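Local coordinates for protein condensin complex subunit 3 (Schizosaccharomyces pombe, PDB 5OQR) that serves as a regulatory HEAT-repeat subunit of the condensin complex, a complex required to convert interphase chromatin into mitotic-like condensed chromosomes, at residues E563-G575 / Y599-Q611. Sequence-based numbering, arbitrary orientation.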
loop_
_atom_site.group_PDB
_atom_site.type_symbol
_atom_site.label_atom_id
_atom_site.label_comp_id
_atom_site.label_asym_id
_atom_site.label_seq_id
_atom_site.Cartn_x
_atom_site.Cartn_y
_atom_site.Cartn_z
ATOM N N GLU A 563 -32.833 -10.352 -12.751
ATOM C CA GLU A 563 -31.721 -10.872 -11.963
ATOM C C GLU A 563 -30.685 -11.557 -12.846
ATOM O O GLU A 563 -29.479 -11.340 -12.693
ATOM C CB GLU A 563 -32.257 -11.836 -10.909
ATOM C CG GLU A 563 -31.223 -12.361 -9.942
ATOM C CD GLU A 563 -31.799 -13.401 -9.003
ATOM O OE1 GLU A 563 -32.596 -14.241 -9.471
ATOM O OE2 GLU A 563 -31.467 -13.373 -7.799
ATOM N N ASP A 564 -31.138 -12.395 -13.779
ATOM C CA ASP A 564 -30.198 -13.145 -14.605
ATOM C C ASP A 564 -29.511 -12.244 -15.622
ATOM O O ASP A 564 -28.329 -12.433 -15.927
ATOM C CB ASP A 564 -30.921 -14.294 -15.308
ATOM C CG ASP A 564 -31.534 -15.280 -14.332
ATOM O OD1 ASP A 564 -30.773 -16.032 -13.689
ATOM O OD2 ASP A 564 -32.777 -15.306 -14.214
ATOM N N ALA A 565 -30.233 -11.260 -16.159
ATOM C CA ALA A 565 -29.643 -10.367 -17.150
ATOM C C ALA A 565 -28.585 -9.470 -16.524
ATOM O O ALA A 565 -27.544 -9.208 -17.136
ATOM C CB ALA A 565 -30.732 -9.528 -17.814
ATOM N N ILE A 566 -28.831 -8.989 -15.307
ATOM C CA ILE A 566 -27.858 -8.135 -14.637
ATOM C C ILE A 566 -26.635 -8.944 -14.230
ATOM O O ILE A 566 -25.493 -8.521 -14.437
ATOM C CB ILE A 566 -28.511 -7.433 -13.431
ATOM C CG1 ILE A 566 -29.492 -6.369 -13.930
ATOM C CG2 ILE A 566 -27.457 -6.806 -12.522
ATOM C CD1 ILE A 566 -30.390 -5.799 -12.858
ATOM N N SER A 567 -26.857 -10.122 -13.642
ATOM C CA SER A 567 -25.738 -10.987 -13.288
ATOM C C SER A 567 -24.909 -11.335 -14.517
ATOM O O SER A 567 -23.680 -11.434 -14.439
ATOM C CB SER A 567 -26.255 -12.254 -12.610
ATOM O OG SER A 567 -26.982 -11.942 -11.435
ATOM N N SER A 568 -25.565 -11.511 -15.664
ATOM C CA SER A 568 -24.850 -11.845 -16.890
ATOM C C SER A 568 -23.820 -10.778 -17.238
ATOM O O SER A 568 -22.645 -11.087 -17.467
ATOM C CB SER A 568 -25.843 -12.028 -18.035
ATOM O OG SER A 568 -25.169 -12.194 -19.269
ATOM N N ILE A 569 -24.240 -9.511 -17.291
ATOM C CA ILE A 569 -23.309 -8.453 -17.668
ATOM C C ILE A 569 -22.219 -8.302 -16.618
ATOM O O ILE A 569 -21.082 -7.943 -16.943
ATOM C CB ILE A 569 -24.048 -7.123 -17.912
ATOM C CG1 ILE A 569 -24.642 -6.569 -16.614
ATOM C CG2 ILE A 569 -25.150 -7.311 -18.943
ATOM C CD1 ILE A 569 -25.090 -5.142 -16.719
ATOM N N LEU A 570 -22.537 -8.574 -15.351
ATOM C CA LEU A 570 -21.515 -8.549 -14.311
ATOM C C LEU A 570 -20.488 -9.655 -14.524
ATOM O O LEU A 570 -19.290 -9.447 -14.296
ATOM C CB LEU A 570 -22.164 -8.674 -12.934
ATOM C CG LEU A 570 -22.954 -7.460 -12.441
ATOM C CD1 LEU A 570 -23.755 -7.809 -11.202
ATOM C CD2 LEU A 570 -22.025 -6.294 -12.151
ATOM N N PHE A 571 -20.934 -10.839 -14.954
ATOM C CA PHE A 571 -19.996 -11.902 -15.302
ATOM C C PHE A 571 -19.159 -11.511 -16.510
ATOM O O PHE A 571 -17.927 -11.600 -16.484
ATOM C CB PHE A 571 -20.743 -13.207 -15.592
ATOM C CG PHE A 571 -21.286 -13.884 -14.374
ATOM C CD1 PHE A 571 -20.450 -14.238 -13.333
ATOM C CD2 PHE A 571 -22.633 -14.185 -14.277
ATOM C CE1 PHE A 571 -20.948 -14.864 -12.213
ATOM C CE2 PHE A 571 -23.135 -14.811 -13.160
ATOM C CZ PHE A 571 -22.290 -15.153 -12.127
ATOM N N GLU A 572 -19.820 -11.084 -17.586
ATOM C CA GLU A 572 -19.110 -10.731 -18.809
ATOM C C GLU A 572 -18.072 -9.650 -18.543
ATOM O O GLU A 572 -16.929 -9.742 -19.007
ATOM C CB GLU A 572 -20.113 -10.275 -19.868
ATOM C CG GLU A 572 -19.564 -10.243 -21.277
ATOM C CD GLU A 572 -20.634 -9.933 -22.303
ATOM O OE1 GLU A 572 -20.311 -9.307 -23.334
ATOM O OE2 GLU A 572 -21.802 -10.312 -22.074
ATOM N N ALA A 573 -18.448 -8.616 -17.787
ATOM C CA ALA A 573 -17.506 -7.550 -17.467
ATOM C C ALA A 573 -16.288 -8.101 -16.742
ATOM O O ALA A 573 -15.145 -7.774 -17.079
ATOM C CB ALA A 573 -18.191 -6.481 -16.614
ATOM N N LEU A 574 -16.515 -8.945 -15.736
ATOM C CA LEU A 574 -15.419 -9.456 -14.927
ATOM C C LEU A 574 -14.459 -10.322 -15.731
ATOM O O LEU A 574 -13.293 -10.455 -15.345
ATOM C CB LEU A 574 -15.977 -10.248 -13.745
ATOM C CG LEU A 574 -14.970 -10.827 -12.753
ATOM C CD1 LEU A 574 -13.933 -9.798 -12.341
ATOM C CD2 LEU A 574 -15.700 -11.353 -11.538
ATOM N N GLY A 575 -14.914 -10.904 -16.836
ATOM C CA GLY A 575 -14.076 -11.734 -17.670
ATOM C C GLY A 575 -13.359 -11.020 -18.791
ATOM O O GLY A 575 -12.646 -11.667 -19.565
ATOM N N TYR A 599 -25.855 -10.177 -2.627
ATOM C CA TYR A 599 -26.496 -10.373 -3.925
ATOM C C TYR A 599 -25.919 -11.625 -4.568
ATOM O O TYR A 599 -24.942 -11.575 -5.316
ATOM C CB TYR A 599 -26.295 -9.141 -4.799
ATOM C CG TYR A 599 -26.907 -9.231 -6.178
ATOM C CD1 TYR A 599 -28.267 -9.050 -6.368
ATOM C CD2 TYR A 599 -26.120 -9.481 -7.292
ATOM C CE1 TYR A 599 -28.829 -9.127 -7.624
ATOM C CE2 TYR A 599 -26.672 -9.560 -8.553
ATOM C CZ TYR A 599 -28.028 -9.380 -8.714
ATOM O OH TYR A 599 -28.588 -9.456 -9.968
ATOM N N ARG A 600 -26.534 -12.769 -4.267
ATOM C CA ARG A 600 -26.162 -14.045 -4.876
ATOM C C ARG A 600 -24.694 -14.371 -4.617
ATOM O O ARG A 600 -23.950 -14.753 -5.522
ATOM C CB ARG A 600 -26.457 -14.028 -6.376
ATOM C CG ARG A 600 -27.680 -13.215 -6.762
ATOM C CD ARG A 600 -27.977 -13.331 -8.243
ATOM N NE ARG A 600 -28.582 -14.615 -8.582
ATOM C CZ ARG A 600 -28.780 -15.048 -9.821
ATOM N NH1 ARG A 600 -29.342 -16.229 -10.026
ATOM N NH2 ARG A 600 -28.412 -14.310 -10.857
ATOM N N ASP A 601 -24.276 -14.214 -3.358
ATOM C CA ASP A 601 -22.873 -14.407 -3.000
ATOM C C ASP A 601 -22.337 -15.708 -3.579
ATOM O O ASP A 601 -21.309 -15.723 -4.259
ATOM C CB ASP A 601 -22.708 -14.410 -1.480
ATOM C CG ASP A 601 -23.449 -13.281 -0.808
ATOM O OD1 ASP A 601 -24.545 -12.930 -1.282
ATOM O OD2 ASP A 601 -22.940 -12.748 0.199
ATOM N N GLU A 602 -23.040 -16.811 -3.316
ATOM C CA GLU A 602 -22.598 -18.127 -3.767
ATOM C C GLU A 602 -22.261 -18.120 -5.251
ATOM O O GLU A 602 -21.254 -18.700 -5.673
ATOM C CB GLU A 602 -23.679 -19.172 -3.482
ATOM C CG GLU A 602 -24.386 -19.028 -2.133
ATOM C CD GLU A 602 -25.568 -18.067 -2.175
ATOM O OE1 GLU A 602 -26.138 -17.864 -3.268
ATOM O OE2 GLU A 602 -25.911 -17.500 -1.116
ATOM N N LEU A 603 -23.095 -17.464 -6.059
ATOM C CA LEU A 603 -22.928 -17.514 -7.507
ATOM C C LEU A 603 -21.711 -16.715 -7.957
ATOM O O LEU A 603 -21.020 -17.111 -8.902
ATOM C CB LEU A 603 -24.196 -17.000 -8.188
ATOM C CG LEU A 603 -24.233 -17.099 -9.714
ATOM C CD1 LEU A 603 -24.316 -18.547 -10.164
ATOM C CD2 LEU A 603 -25.393 -16.290 -10.277
ATOM N N PHE A 604 -21.431 -15.592 -7.300
ATOM C CA PHE A 604 -20.325 -14.730 -7.703
ATOM C C PHE A 604 -19.035 -15.034 -6.961
ATOM O O PHE A 604 -17.950 -14.761 -7.487
ATOM C CB PHE A 604 -20.692 -13.259 -7.480
ATOM C CG PHE A 604 -21.662 -12.717 -8.486
ATOM C CD1 PHE A 604 -21.252 -12.427 -9.772
ATOM C CD2 PHE A 604 -22.982 -12.494 -8.144
ATOM C CE1 PHE A 604 -22.139 -11.931 -10.702
ATOM C CE2 PHE A 604 -23.874 -11.997 -9.068
ATOM C CZ PHE A 604 -23.453 -11.715 -10.349
ATOM N N LEU A 605 -19.124 -15.590 -5.754
ATOM C CA LEU A 605 -17.932 -15.784 -4.937
ATOM C C LEU A 605 -16.891 -16.632 -5.659
ATOM O O LEU A 605 -15.688 -16.374 -5.553
ATOM C CB LEU A 605 -18.326 -16.426 -3.606
ATOM C CG LEU A 605 -17.692 -15.984 -2.288
ATOM C CD1 LEU A 605 -17.312 -14.516 -2.253
ATOM C CD2 LEU A 605 -18.682 -16.282 -1.169
ATOM N N LYS A 606 -17.334 -17.650 -6.404
ATOM C CA LYS A 606 -16.376 -18.511 -7.095
ATOM C C LYS A 606 -15.782 -17.824 -8.316
ATOM O O LYS A 606 -14.545 -17.780 -8.429
ATOM C CB LYS A 606 -17.037 -19.850 -7.442
ATOM C CG LYS A 606 -16.128 -20.845 -8.148
ATOM C CD LYS A 606 -16.915 -21.716 -9.107
ATOM C CE LYS A 606 -16.014 -22.709 -9.819
ATOM N NZ LYS A 606 -16.591 -23.165 -11.111
ATOM N N PRO A 607 -16.561 -17.275 -9.248
ATOM C CA PRO A 607 -15.943 -16.498 -10.335
ATOM C C PRO A 607 -15.042 -15.373 -9.853
ATOM O O PRO A 607 -14.042 -15.066 -10.514
ATOM C CB PRO A 607 -17.157 -15.958 -11.099
ATOM C CG PRO A 607 -18.219 -16.944 -10.840
ATOM C CD PRO A 607 -18.012 -17.439 -9.456
ATOM N N LEU A 608 -15.366 -14.740 -8.726
ATOM C CA LEU A 608 -14.513 -13.676 -8.206
ATOM C C LEU A 608 -13.147 -14.215 -7.811
ATOM O O LEU A 608 -12.111 -13.660 -8.194
ATOM C CB LEU A 608 -15.178 -13.000 -7.004
ATOM C CG LEU A 608 -15.872 -11.650 -7.181
ATOM C CD1 LEU A 608 -16.226 -11.107 -5.809
ATOM C CD2 LEU A 608 -15.018 -10.643 -7.930
ATOM N N ILE A 609 -13.128 -15.292 -7.025
ATOM C CA ILE A 609 -11.864 -15.843 -6.548
ATOM C C ILE A 609 -11.012 -16.310 -7.719
ATOM O O ILE A 609 -9.792 -16.115 -7.733
ATOM C CB ILE A 609 -12.134 -16.979 -5.541
ATOM C CG1 ILE A 609 -12.756 -16.396 -4.270
ATOM C CG2 ILE A 609 -10.847 -17.745 -5.214
ATOM C CD1 ILE A 609 -13.156 -17.420 -3.236
ATOM N N ILE A 610 -11.637 -16.929 -8.720
ATOM C CA ILE A 610 -10.884 -17.415 -9.872
ATOM C C ILE A 610 -10.216 -16.252 -10.593
ATOM O O ILE A 610 -8.999 -16.246 -10.807
ATOM C CB ILE A 610 -11.798 -18.216 -10.817
ATOM C CG1 ILE A 610 -12.242 -19.512 -10.137
ATOM C CG2 ILE A 610 -11.082 -18.519 -12.137
ATOM C CD1 ILE A 610 -13.174 -20.372 -10.962
ATOM N N GLN A 611 -11.007 -15.251 -10.983
ATOM C CA GLN A 611 -10.455 -14.101 -11.688
ATOM C C GLN A 611 -9.388 -13.405 -10.854
ATOM O O GLN A 611 -8.344 -13.001 -11.377
ATOM C CB GLN A 611 -11.574 -13.124 -12.041
ATOM C CG GLN A 611 -11.266 -12.238 -13.227
ATOM C CD GLN A 611 -11.414 -12.968 -14.541
ATOM O OE1 GLN A 611 -12.435 -13.604 -14.797
ATOM N NE2 GLN A 611 -10.390 -12.891 -15.380
#
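The rings of F571 and F604 meet in an offset stack between helices 563-574 and 601-613, whose facing segments run nearly parallel (8°), with a closest axis approach of 11.1 Å. Such parallel pairing is a hallmark of alpha-solenoids, the HEAT-repeat architecture of this subunit: helix 580-597 returns the chain between them, and its L593 touches L570 and its I590 touches L574 and L608. The ring centroids of F571 and F604 lie 4.5 Å apart with planes tilted by 24°, and CE1 of F604 sits over one face of F571 toward its rim. In both residues CG lies beside the backbone N and anti to the carbonyl carbon (chi1 -74° in each), while L603 CG meets the edge of F571 and P607 CG comes in obliquely, 3.7 Å from F571 CE1.

Toward the C-terminal ends, L574 crosses L608 at about a right angle, CD2 to CD2 at 3.7 Å, and slides past the aliphatic part of Q611, whose NE2 is hydrogen-bonded to T617 OG1.

At the other end, R600, the N-cap residue of its helix, shows how a guanidinium can be held on several sides. The carboxylate of E563 stacks over one face, its OE2 3.2 Å from R600 NE in a purely electrostatic salt bridge; L603 CD2 covers the opposite face, and D564 adds a long ion pair. The edge serves S567: R600 NH2 donates to S567 OG at 2.8 Å, almost in the guanidinium plane, and that hydroxyl in turn donates a hydrogen bond to E563 O, 2.9 Å from S567 OG.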